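Local atomic coordinates of GDP-L-fucose synthase (Campylobacter jejuni subsp. jejuni serotype O:2, PDB entry 7M13), a protein that serves as an NADPH-dependent GDP-D-glycero-L-gluco-heptose synthase in capsular polysaccharide biosynthesis and belongs to the GDP-L-fucose synthase subfamily. Residues Arg80-Ile84 / Tyr135-Phe140; Tyr113-Glu117 / Leu128-Glu134; Glu117-Leu123 / Met315-Asp320; Asn274-Gly280 / Met319-Ile324. All blocks are in the same frame, centred on the assembly; numbering follows the deposited sequence.

Contact 1. Residues Arg80-Ile84 / Tyr135-Phe140; sequences RADFI and YGAYSF
Arg-80 shows how one guanidinium can use its edge and its face at once. NH1 and NH2 both point at the carbonyl oxygen of Tyr-135, with NH1 to O at 2.9 Å and NH2 to O at 3.0 Å, and the acceptor lies in the guanidinium plane. The same group rests on the ring of Tyr-135, planes 21° apart, as a cation-pi stack with CZ 4.1 Å from the ring centroid. A chain extended from CG to NE carries the charge that far, while a water joins NH1 to Gly-136 O. Nearer the backbone, Arg-80 O takes a 2.7 Å bond from Ser-139 OG, which sits on a lone pair in the carbonyl plane. Phe-83 follows, its ring edge turned to that hydroxyl and its CB 4.0 Å from CB of Phe-140. Ile-84 closes the segment, CB against Ser-139 O. Ser-153 of the second subunit packs on both Arg-80 and Ser-139. Helices 80-100 and 138-158 thus meet near their starts, as in the dimer interface of extended short-chain dehydrogenases/reductases; Phe-140, touching NADP, stands four residues before Lys-144, where that family usually carries the tyrosine of its YxxxK motif.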
# COMPACT_ATOMS: atom_id res chain seq x y z
N ARG B 80 -1.61 3.95 -14.91
CA ARG B 80 -0.78 3.75 -13.71
C ARG B 80 -1.56 4.16 -12.45
O ARG B 80 -1.46 3.49 -11.42
CB ARG B 80 0.47 4.61 -13.83
CG ARG B 80 1.60 4.19 -12.91
CD ARG B 80 2.88 4.90 -13.34
NE ARG B 80 4.07 4.46 -12.63
CZ ARG B 80 4.76 3.38 -12.92
NH1 ARG B 80 4.37 2.58 -13.89
NH2 ARG B 80 5.85 3.11 -12.25
N ALA B 81 -2.30 5.25 -12.47
CA ALA B 81 -3.10 5.69 -11.30
C ALA B 81 -4.26 4.72 -11.10
O ALA B 81 -4.58 4.39 -9.95
CB ALA B 81 -3.65 7.08 -11.52
N ASP B 82 -4.96 4.34 -12.16
CA ASP B 82 -6.14 3.48 -12.05
C ASP B 82 -5.73 2.16 -11.39
O ASP B 82 -6.52 1.64 -10.60
CB ASP B 82 -6.81 3.29 -13.41
CG ASP B 82 -7.20 4.57 -14.13
OD1 ASP B 82 -7.35 5.63 -13.45
OD2 ASP B 82 -7.34 4.49 -15.40
N PHE B 83 -4.57 1.62 -11.74
CA PHE B 83 -4.17 0.31 -11.21
C PHE B 83 -4.12 0.34 -9.68
O PHE B 83 -4.42 -0.67 -9.01
CB PHE B 83 -2.81 -0.16 -11.71
CG PHE B 83 -2.77 -0.43 -13.18
CD1 PHE B 83 -1.66 -0.06 -13.88
CD2 PHE B 83 -3.81 -1.07 -13.82
CE1 PHE B 83 -1.60 -0.28 -15.24
CE2 PHE B 83 -3.75 -1.27 -15.19
CZ PHE B 83 -2.63 -0.89 -15.88
N ILE B 84 -3.61 1.44 -9.13
CA ILE B 84 -3.46 1.50 -7.66
C ILE B 84 -4.78 1.97 -7.05
O ILE B 84 -5.28 1.31 -6.12
CB ILE B 84 -2.23 2.30 -7.20
CG1 ILE B 84 -2.16 2.29 -5.66
CG2 ILE B 84 -2.12 3.71 -7.77
CD1 ILE B 84 -0.83 2.65 -5.12
N TYR B 135 8.98 -1.79 -13.22
CA TYR B 135 8.48 -0.42 -13.44
C TYR B 135 7.04 -0.40 -13.97
O TYR B 135 6.17 0.35 -13.47
CB TYR B 135 9.41 0.32 -14.39
CG TYR B 135 8.99 1.75 -14.48
CD1 TYR B 135 9.41 2.64 -13.52
CD2 TYR B 135 8.10 2.18 -15.44
CE1 TYR B 135 8.99 3.95 -13.51
CE2 TYR B 135 7.65 3.50 -15.46
CZ TYR B 135 8.12 4.37 -14.49
OH TYR B 135 7.77 5.68 -14.44
N GLY B 136 6.74 -1.17 -15.02
CA GLY B 136 5.41 -1.11 -15.64
C GLY B 136 4.31 -1.50 -14.66
O GLY B 136 3.20 -0.88 -14.68
N ALA B 137 4.58 -2.45 -13.79
CA ALA B 137 3.56 -3.00 -12.87
C ALA B 137 3.78 -2.43 -11.47
O ALA B 137 3.25 -2.98 -10.50
CB ALA B 137 3.60 -4.50 -12.90
N TYR B 138 4.51 -1.34 -11.35
CA TYR B 138 4.90 -0.81 -10.01
C TYR B 138 3.67 -0.49 -9.17
O TYR B 138 3.57 -0.85 -7.98
CB TYR B 138 5.75 0.44 -10.26
CG TYR B 138 6.25 1.21 -9.06
CD1 TYR B 138 7.31 0.76 -8.27
CD2 TYR B 138 5.67 2.42 -8.72
CE1 TYR B 138 7.79 1.51 -7.21
CE2 TYR B 138 6.16 3.19 -7.68
CZ TYR B 138 7.21 2.73 -6.91
OH TYR B 138 7.68 3.51 -5.89
N SER B 139 2.74 0.27 -9.73
CA SER B 139 1.55 0.71 -8.98
C SER B 139 0.58 -0.45 -8.75
O SER B 139 -0.01 -0.54 -7.65
CB SER B 139 0.93 1.90 -9.61
OG SER B 139 0.32 1.58 -10.85
N PHE B 140 0.45 -1.35 -9.70
CA PHE B 140 -0.40 -2.55 -9.56
C PHE B 140 0.18 -3.46 -8.48
O PHE B 140 -0.56 -3.92 -7.59
CB PHE B 140 -0.46 -3.25 -10.91
CG PHE B 140 -1.23 -4.53 -10.89
CD1 PHE B 140 -2.59 -4.56 -11.07
CD2 PHE B 140 -0.56 -5.73 -10.73
CE1 PHE B 140 -3.28 -5.77 -11.05
CE2 PHE B 140 -1.25 -6.92 -10.73
CZ PHE B 140 -2.60 -6.93 -10.88
O HOH W 1 1.96 1.55 -15.12

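Contact 2. Residues Tyr113-Glu117 / Leu128-Glu134; sequences YMYPE and LFQGDLE
Pro-116 and the turn at Gln-130 and Gly-131 meet flank to backbone: the proline ring lays CG 3.3 Å from the carbonyl carbon of Gln-130 and turns CB to Gly-131 O. From the same ring, CA makes a CH...O contact with Asp-132 O, an oxygen that also accepts the backbone N-H of Glu-117 (N to O 2.9 Å, in the carbonyl plane). Tyr-115 presents the edge of its ring to Leu-128 N, 3.7 Å from CD1, while CG of Met-114 lies over the centre of one face. The Tyr-115 hydroxyl bonds to OD1 of Asn-278. Leu-133 starts away from the other segment, but with CG placed beside its own backbone N (chi1 -58°) it brings CD2 back among the carbonyl oxygens of Tyr-113 and Tyr-115. A water gathers those two oxygens with Glu-134 N; another ties Met-114 O to Phe-129 N. The side chains of Glu-117 and Glu-134 cross with carboxylate planes 82° apart; OE2 of Glu-117 lies 3.6 Å from CG of Glu-134, and the charged oxygens do not meet. The Glu-134 carboxylate itself is bound to backbone N-H groups of Gly-136 and Ala-137. Folded on itself in this way, the excursion between strand 105-111 and helix 138-158 rests Met-114 and Tyr-115 on Val-166 of strand 162-171, and Leu-128 and Phe-129 on Ile-145 of helix 138-158.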
# COMPACT_ATOMS: atom_id res chain seq x y z
N TYR B 113 3.66 -9.79 -9.46
CA TYR B 113 4.15 -8.40 -9.58
C TYR B 113 4.29 -7.78 -8.20
O TYR B 113 4.91 -6.69 -8.11
CB TYR B 113 3.24 -7.55 -10.46
CG TYR B 113 3.34 -7.82 -11.94
CD1 TYR B 113 4.55 -7.75 -12.61
CD2 TYR B 113 2.20 -8.09 -12.67
CE1 TYR B 113 4.63 -7.96 -13.98
CE2 TYR B 113 2.27 -8.31 -14.04
CZ TYR B 113 3.48 -8.26 -14.69
OH TYR B 113 3.53 -8.46 -16.03
N MET B 114 3.90 -8.51 -7.15
CA MET B 114 4.04 -8.02 -5.75
C MET B 114 5.45 -8.34 -5.23
O MET B 114 5.76 -7.95 -4.09
CB MET B 114 3.00 -8.68 -4.83
CG MET B 114 3.52 -9.90 -4.11
SD MET B 114 2.24 -10.73 -3.13
CE MET B 114 0.78 -10.34 -4.10
N TYR B 115 6.26 -9.04 -6.03
CA TYR B 115 7.63 -9.43 -5.68
C TYR B 115 8.64 -8.56 -6.40
O TYR B 115 8.41 -8.11 -7.53
CB TYR B 115 7.87 -10.91 -5.96
CG TYR B 115 7.16 -11.83 -5.01
CD1 TYR B 115 7.39 -11.84 -3.64
CD2 TYR B 115 6.23 -12.73 -5.50
CE1 TYR B 115 6.74 -12.72 -2.80
CE2 TYR B 115 5.58 -13.63 -4.67
CZ TYR B 115 5.82 -13.61 -3.31
OH TYR B 115 5.17 -14.48 -2.49
N PRO B 116 9.84 -8.38 -5.81
CA PRO B 116 10.89 -7.58 -6.43
C PRO B 116 11.24 -8.11 -7.82
O PRO B 116 11.31 -9.32 -7.99
CB PRO B 116 12.09 -7.73 -5.50
CG PRO B 116 11.48 -8.05 -4.14
CD PRO B 116 10.25 -8.88 -4.48
N GLU B 117 11.48 -7.21 -8.78
CA GLU B 117 11.82 -7.58 -10.18
C GLU B 117 13.03 -8.53 -10.16
O GLU B 117 13.01 -9.52 -10.89
CB GLU B 117 12.13 -6.29 -10.94
CG GLU B 117 12.56 -6.52 -12.37
CD GLU B 117 12.59 -5.24 -13.19
OE1 GLU B 117 12.84 -4.18 -12.61
OE2 GLU B 117 12.37 -5.34 -14.40
N LEU B 128 8.89 -10.76 -0.42
CA LEU B 128 8.16 -9.49 -0.32
C LEU B 128 9.07 -8.41 0.27
O LEU B 128 9.68 -8.65 1.35
CB LEU B 128 6.89 -9.73 0.51
CG LEU B 128 6.07 -8.49 0.80
CD1 LEU B 128 5.72 -7.76 -0.46
CD2 LEU B 128 4.84 -8.85 1.62
N PHE B 129 9.09 -7.21 -0.33
CA PHE B 129 9.84 -6.00 0.11
C PHE B 129 11.36 -6.16 -0.00
O PHE B 129 12.11 -5.20 0.39
CB PHE B 129 9.43 -5.58 1.52
CG PHE B 129 8.12 -4.86 1.64
CD1 PHE B 129 7.71 -3.89 0.73
CD2 PHE B 129 7.29 -5.12 2.70
CE1 PHE B 129 6.50 -3.22 0.90
CE2 PHE B 129 6.08 -4.47 2.86
CZ PHE B 129 5.71 -3.49 1.99
N GLN B 130 11.86 -7.18 -0.67
CA GLN B 130 13.34 -7.33 -0.83
C GLN B 130 13.80 -6.73 -2.17
O GLN B 130 14.52 -7.41 -2.98
CB GLN B 130 13.73 -8.80 -0.68
CG GLN B 130 13.19 -9.45 0.59
CD GLN B 130 13.58 -8.67 1.81
OE1 GLN B 130 14.76 -8.36 2.00
NE2 GLN B 130 12.60 -8.34 2.63
N GLY B 131 13.39 -5.49 -2.46
CA GLY B 131 13.89 -4.74 -3.61
C GLY B 131 12.78 -4.13 -4.45
O GLY B 131 11.60 -4.47 -4.21
N ASP B 132 13.18 -3.36 -5.45
CA ASP B 132 12.09 -2.62 -6.14
C ASP B 132 11.35 -3.53 -7.13
O ASP B 132 11.77 -4.59 -7.55
CB ASP B 132 12.45 -1.23 -6.69
CG ASP B 132 11.33 -0.18 -6.51
OD1 ASP B 132 11.66 0.93 -6.35
OD2 ASP B 132 10.14 -0.54 -6.51
N LEU B 133 10.14 -3.08 -7.38
CA LEU B 133 9.19 -3.76 -8.25
C LEU B 133 9.54 -3.39 -9.70
O LEU B 133 10.19 -2.35 -9.91
CB LEU B 133 7.78 -3.29 -7.89
CG LEU B 133 7.31 -3.49 -6.45
CD1 LEU B 133 5.90 -2.95 -6.33
CD2 LEU B 133 7.36 -4.96 -6.05
N GLU B 134 9.06 -4.20 -10.63
CA GLU B 134 9.13 -3.95 -12.10
C GLU B 134 8.40 -2.64 -12.39
O GLU B 134 7.30 -2.41 -11.85
CB GLU B 134 8.50 -5.10 -12.87
CG GLU B 134 8.79 -5.02 -14.37
CD GLU B 134 7.72 -4.27 -15.15
OE1 GLU B 134 8.09 -3.53 -16.11
OE2 GLU B 134 6.51 -4.43 -14.80
O HOH W 2 7.47 -6.54 -9.62
O HOH W 3 8.14 -6.88 -2.95

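Contact 3. Residues Glu117-Leu123 / Met315-Asp320; sequences ENAKNPL and MDRLMD. With EDO (1,2-ethanediol), chain H.
Leu-123 sets CD1 over the centre of one face of the Arg-317 guanidinium, 3.9 Å above its plane. The nitrogens of that group are spent elsewhere: NH1 on the carbonyls of Gly-112 and Tyr-115, NH2 on Pro-116 O and on a water beside Ala-119 O and Asn-121 OD1. Bends at chi2 (-67°) and chi3 (-100°) of Arg-317 fold the chain back to reach them. The second flat group, the amide of Asn-121, behaves like a piece of strand. Its ND2 gives a nearly straight bond to Asp-316 O (3.0 Å), which lies in the amide plane although the donor stands above the plane of that carbonyl, and OD1 takes Leu-318 N, again at 3.0 Å. Backbone continues the same pattern past cis Pro-122: Leu-123 N bonds to Leu-318 O at 2.8 Å and Leu-123 O accepts Asp-320 N at 2.8 Å, a single parallel bridge to Met-319. Pro-122 packs CB against the Asp-320 backbone N and CB. At the far end Met-315 crosses Glu-117 at about a right angle, SD 3.5 Å from CG. The contact is surface-lying, joining the loop after strand 105-111 to the approach to helix 322-326; beneath it Met-319 reaches Val-166 and Asn-168 of strand 162-171, and its N-H binds Glu-243 of strand 241-246.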
# COMPACT_ATOMS: atom_id res chain seq x y z
N GLU B 117 11.48 -7.21 -8.78
CA GLU B 117 11.82 -7.58 -10.18
C GLU B 117 13.03 -8.53 -10.16
O GLU B 117 13.01 -9.52 -10.89
CB GLU B 117 12.13 -6.29 -10.94
CG GLU B 117 12.56 -6.52 -12.37
CD GLU B 117 12.59 -5.24 -13.19
OE1 GLU B 117 12.84 -4.18 -12.61
OE2 GLU B 117 12.37 -5.34 -14.40
N ASN B 118 14.00 -8.26 -9.31
CA ASN B 118 15.29 -8.99 -9.37
C ASN B 118 15.37 -10.02 -8.25
O ASN B 118 16.48 -10.58 -8.03
CB ASN B 118 16.46 -8.01 -9.35
CG ASN B 118 16.57 -7.19 -10.62
OD1 ASN B 118 16.36 -7.70 -11.72
ND2 ASN B 118 16.84 -5.91 -10.47
N ALA B 119 14.25 -10.40 -7.63
CA ALA B 119 14.30 -11.46 -6.60
C ALA B 119 14.62 -12.81 -7.26
O ALA B 119 14.28 -13.05 -8.41
CB ALA B 119 13.00 -11.52 -5.83
N LYS B 120 15.27 -13.67 -6.50
CA LYS B 120 15.70 -15.00 -6.99
C LYS B 120 14.48 -15.87 -7.28
O LYS B 120 13.54 -15.93 -6.48
CB LYS B 120 16.57 -15.65 -5.93
CG LYS B 120 16.96 -17.09 -6.24
CD LYS B 120 17.80 -17.76 -5.21
CE LYS B 120 18.03 -19.21 -5.55
NZ LYS B 120 16.84 -20.02 -5.22
N ASN B 121 14.53 -16.60 -8.38
CA ASN B 121 13.59 -17.71 -8.63
C ASN B 121 14.16 -18.98 -8.02
O ASN B 121 15.38 -19.21 -8.07
CB ASN B 121 13.37 -17.93 -10.11
CG ASN B 121 12.62 -16.80 -10.77
OD1 ASN B 121 11.54 -16.44 -10.32
ND2 ASN B 121 13.18 -16.27 -11.85
N PRO B 122 13.31 -19.87 -7.49
CA PRO B 122 11.87 -19.64 -7.39
C PRO B 122 11.56 -18.68 -6.24
O PRO B 122 12.23 -18.66 -5.22
CB PRO B 122 11.32 -21.05 -7.16
CG PRO B 122 12.43 -21.73 -6.36
CD PRO B 122 13.70 -21.20 -6.97
N LEU B 123 10.49 -17.90 -6.41
CA LEU B 123 10.15 -16.81 -5.47
C LEU B 123 9.51 -17.37 -4.21
O LEU B 123 8.47 -18.06 -4.29
CB LEU B 123 9.16 -15.86 -6.15
CG LEU B 123 9.69 -15.17 -7.39
CD1 LEU B 123 8.54 -14.62 -8.22
CD2 LEU B 123 10.67 -14.07 -6.98
N MET B 315 11.26 -10.96 -17.71
CA MET B 315 12.16 -11.67 -16.77
C MET B 315 11.48 -12.97 -16.31
O MET B 315 10.25 -12.99 -16.23
CB MET B 315 12.52 -10.82 -15.55
CG MET B 315 13.75 -9.96 -15.77
SD MET B 315 14.17 -8.98 -14.31
CE MET B 315 15.34 -10.06 -13.49
N ASP B 316 12.27 -14.02 -16.11
CA ASP B 316 11.75 -15.34 -15.66
C ASP B 316 11.05 -15.10 -14.32
O ASP B 316 11.58 -14.32 -13.52
CB ASP B 316 12.88 -16.36 -15.57
CG ASP B 316 13.55 -16.75 -16.88
OD1 ASP B 316 13.16 -16.23 -17.96
OD2 ASP B 316 14.45 -17.61 -16.81
N ARG B 317 9.88 -15.70 -14.08
CA ARG B 317 9.17 -15.65 -12.78
C ARG B 317 8.61 -17.03 -12.52
O ARG B 317 7.85 -17.53 -13.36
CB ARG B 317 8.00 -14.66 -12.73
CG ARG B 317 8.37 -13.25 -13.12
CD ARG B 317 9.29 -12.71 -12.05
NE ARG B 317 8.56 -11.87 -11.13
CZ ARG B 317 9.13 -11.16 -10.17
NH1 ARG B 317 8.38 -10.34 -9.46
NH2 ARG B 317 10.43 -11.28 -9.93
N LEU B 318 8.93 -17.60 -11.37
CA LEU B 318 8.43 -18.93 -10.98
C LEU B 318 8.24 -18.90 -9.48
O LEU B 318 9.23 -18.59 -8.79
CB LEU B 318 9.49 -19.98 -11.36
CG LEU B 318 9.27 -21.38 -10.81
CD1 LEU B 318 7.97 -21.96 -11.31
CD2 LEU B 318 10.44 -22.28 -11.18
N MET B 319 7.06 -19.28 -9.01
CA MET B 319 6.80 -19.38 -7.56
C MET B 319 7.50 -20.59 -6.95
O MET B 319 7.43 -21.68 -7.51
CB MET B 319 5.31 -19.50 -7.25
CG MET B 319 4.46 -18.30 -7.60
SD MET B 319 5.18 -16.75 -7.05
CE MET B 319 3.75 -15.71 -7.35
N ASP B 320 8.02 -20.44 -5.74
CA ASP B 320 8.33 -21.56 -4.83
C ASP B 320 7.01 -21.94 -4.16
O ASP B 320 6.47 -21.07 -3.46
CB ASP B 320 9.40 -21.14 -3.83
CG ASP B 320 9.91 -22.30 -3.00
OD1 ASP B 320 9.14 -23.24 -2.76
OD2 ASP B 320 11.09 -22.29 -2.63
C1 EDO H . 15.38 -11.60 -2.09
O1 EDO H . 16.54 -10.86 -1.80
C2 EDO H . 15.70 -12.86 -2.81
O2 EDO H . 16.28 -12.64 -4.06
O HOH W 4 12.19 -13.50 -10.30

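Contact 4. Residues Asn274-Gly280 / Met319-Ile324; sequences NTHINIG and MDCSKI
Strand 277-278 passes the start of helix 322-326 with CA of Asn-278 and CA of Cys-321, the N-cap residue, 5.7 Å apart. The strand pairs with 162-171 in the central sheet of the Rossmann-type fold, and the short helix packs against it. Lys-323 runs fully extended along this junction, all four torsions near 180°, so that NZ arrives at His-276 O with a 2.8 Å bond; Asn-274 O is nearly as close but too badly angled to bond. Ile-277 and Ile-324 cross at about a right angle, CG2 of the first 3.7 Å from CB of the second. Asn-278 divides its amide: ND2 gives a nearly straight bond to Asp-320 O (3.1 Å), OD1 is held by Tyr-115, and SD of Met-319 lies 3.8 Å from CG. Just before the N-cap, Asp-320 forms an Asx turn, its OD1 accepting from N and OG of Ser-322. Cys-321 turns SG to the peptide of Ile-279 and Gly-280, 3.5 Å from Gly-280 N, a buried N-H without a hydrogen-bond partner in the model. A water bridges the two segments, accepting from Ile-324 N at 2.9 Å and lying 2.8 Å from Asn-278 O.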
# COMPACT_ATOMS: atom_id res chain seq x y z
N ASN B 274 4.45 -12.19 6.19
CA ASN B 274 4.58 -12.99 4.96
C ASN B 274 3.71 -14.24 5.09
O ASN B 274 4.14 -15.36 4.74
CB ASN B 274 6.05 -13.30 4.67
CG ASN B 274 6.84 -12.04 4.38
OD1 ASN B 274 6.37 -11.15 3.68
ND2 ASN B 274 8.05 -11.96 4.91
N THR B 275 2.48 -14.04 5.52
CA THR B 275 1.49 -15.13 5.66
C THR B 275 0.66 -15.36 4.41
O THR B 275 -0.25 -16.21 4.47
CB THR B 275 0.60 -14.92 6.88
OG1 THR B 275 -0.10 -13.68 6.77
CG2 THR B 275 1.39 -14.99 8.16
N HIS B 276 0.94 -14.63 3.34
CA HIS B 276 0.41 -14.98 2.01
C HIS B 276 1.00 -16.32 1.57
O HIS B 276 2.01 -16.78 2.15
CB HIS B 276 0.71 -13.88 0.99
CG HIS B 276 2.13 -13.51 0.85
ND1 HIS B 276 2.79 -12.75 1.77
CD2 HIS B 276 3.03 -13.83 -0.12
CE1 HIS B 276 4.05 -12.60 1.38
NE2 HIS B 276 4.22 -13.25 0.23
N ILE B 277 0.37 -16.95 0.58
CA ILE B 277 0.81 -18.29 0.11
C ILE B 277 0.92 -18.25 -1.40
O ILE B 277 -0.07 -17.99 -2.08
CB ILE B 277 -0.21 -19.37 0.51
CG1 ILE B 277 -0.73 -19.24 1.94
CG2 ILE B 277 0.36 -20.74 0.22
CD1 ILE B 277 -1.91 -20.13 2.22
N ASN B 278 2.06 -18.66 -1.92
CA ASN B 278 2.21 -18.79 -3.38
C ASN B 278 1.44 -20.04 -3.85
O ASN B 278 1.46 -21.06 -3.17
CB ASN B 278 3.66 -18.97 -3.78
CG ASN B 278 4.49 -17.76 -3.50
OD1 ASN B 278 3.98 -16.63 -3.43
ND2 ASN B 278 5.80 -18.00 -3.37
N ILE B 279 0.80 -19.94 -5.00
CA ILE B 279 0.15 -21.11 -5.63
C ILE B 279 0.70 -21.21 -7.05
O ILE B 279 1.20 -20.22 -7.60
CB ILE B 279 -1.39 -21.03 -5.56
CG1 ILE B 279 -1.98 -19.83 -6.30
CG2 ILE B 279 -1.84 -21.07 -4.11
CD1 ILE B 279 -3.49 -19.84 -6.41
N GLY B 280 0.62 -22.40 -7.61
CA GLY B 280 1.27 -22.65 -8.90
C GLY B 280 1.55 -24.12 -9.06
O GLY B 280 1.15 -24.91 -8.22
N MET B 319 7.06 -19.28 -9.01
CA MET B 319 6.80 -19.38 -7.56
C MET B 319 7.50 -20.59 -6.95
O MET B 319 7.43 -21.68 -7.51
CB MET B 319 5.31 -19.50 -7.25
CG MET B 319 4.46 -18.30 -7.60
SD MET B 319 5.18 -16.75 -7.05
CE MET B 319 3.75 -15.71 -7.35
N ASP B 320 8.02 -20.44 -5.74
CA ASP B 320 8.33 -21.56 -4.83
C ASP B 320 7.01 -21.94 -4.16
O ASP B 320 6.47 -21.07 -3.46
CB ASP B 320 9.40 -21.14 -3.83
CG ASP B 320 9.91 -22.30 -3.00
OD1 ASP B 320 9.14 -23.24 -2.76
OD2 ASP B 320 11.09 -22.29 -2.63
N CYS B 321 6.47 -23.12 -4.46
CA CYS B 321 5.19 -23.60 -3.90
C CYS B 321 5.42 -24.56 -2.74
O CYS B 321 4.51 -25.33 -2.40
CB CYS B 321 4.35 -24.21 -5.00
SG CYS B 321 3.75 -22.95 -6.16
N SER B 322 6.60 -24.56 -2.12
CA SER B 322 6.87 -25.45 -0.97
C SER B 322 5.85 -25.24 0.16
O SER B 322 5.41 -26.21 0.81
CB SER B 322 8.29 -25.29 -0.46
OG SER B 322 9.22 -25.57 -1.50
N LYS B 323 5.43 -23.99 0.43
CA LYS B 323 4.56 -23.73 1.59
C LYS B 323 3.17 -24.30 1.32
O LYS B 323 2.62 -24.99 2.18
CB LYS B 323 4.55 -22.23 1.87
CG LYS B 323 3.66 -21.77 2.99
CD LYS B 323 3.72 -20.24 3.03
CE LYS B 323 3.05 -19.58 4.19
NZ LYS B 323 3.45 -18.15 4.16
N ILE B 324 2.60 -24.08 0.14
CA ILE B 324 1.27 -24.67 -0.14
C ILE B 324 1.38 -26.18 -0.17
O ILE B 324 0.46 -26.84 0.30
CB ILE B 324 0.59 -24.08 -1.38
CG1 ILE B 324 -0.88 -24.54 -1.48
CG2 ILE B 324 1.33 -24.36 -2.66
CD1 ILE B 324 -1.80 -24.01 -0.38
O HOH W 5 3.58 -21.93 -1.56

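How the contacts relate
The four contacts form a chain of neighbours from the dimer interface to strand 277-278 of the central sheet, beside strand 162-171. Contact 2 falls within the span that contact 1 closes, their centres about 13 Å apart, and both touch the second subunit. Contact 3 shares Glu-117 with contact 2, their centres about 10 Å apart, and crosses it in sequence; Arg-317 ties the two together. Contacts 3 and 4 both use the run before helix 322-326, with Met-319 and Asp-320 in common. Tyr-115 joins contact 2 to contact 4. Segments far apart in sequence are thereby gathered near the NADP site, Phe-140 touching the cofactor and the Met-319 side chain about 7 Å from its nearest atom, while contacts 1 and 4 stay about 23 Å apart between centres.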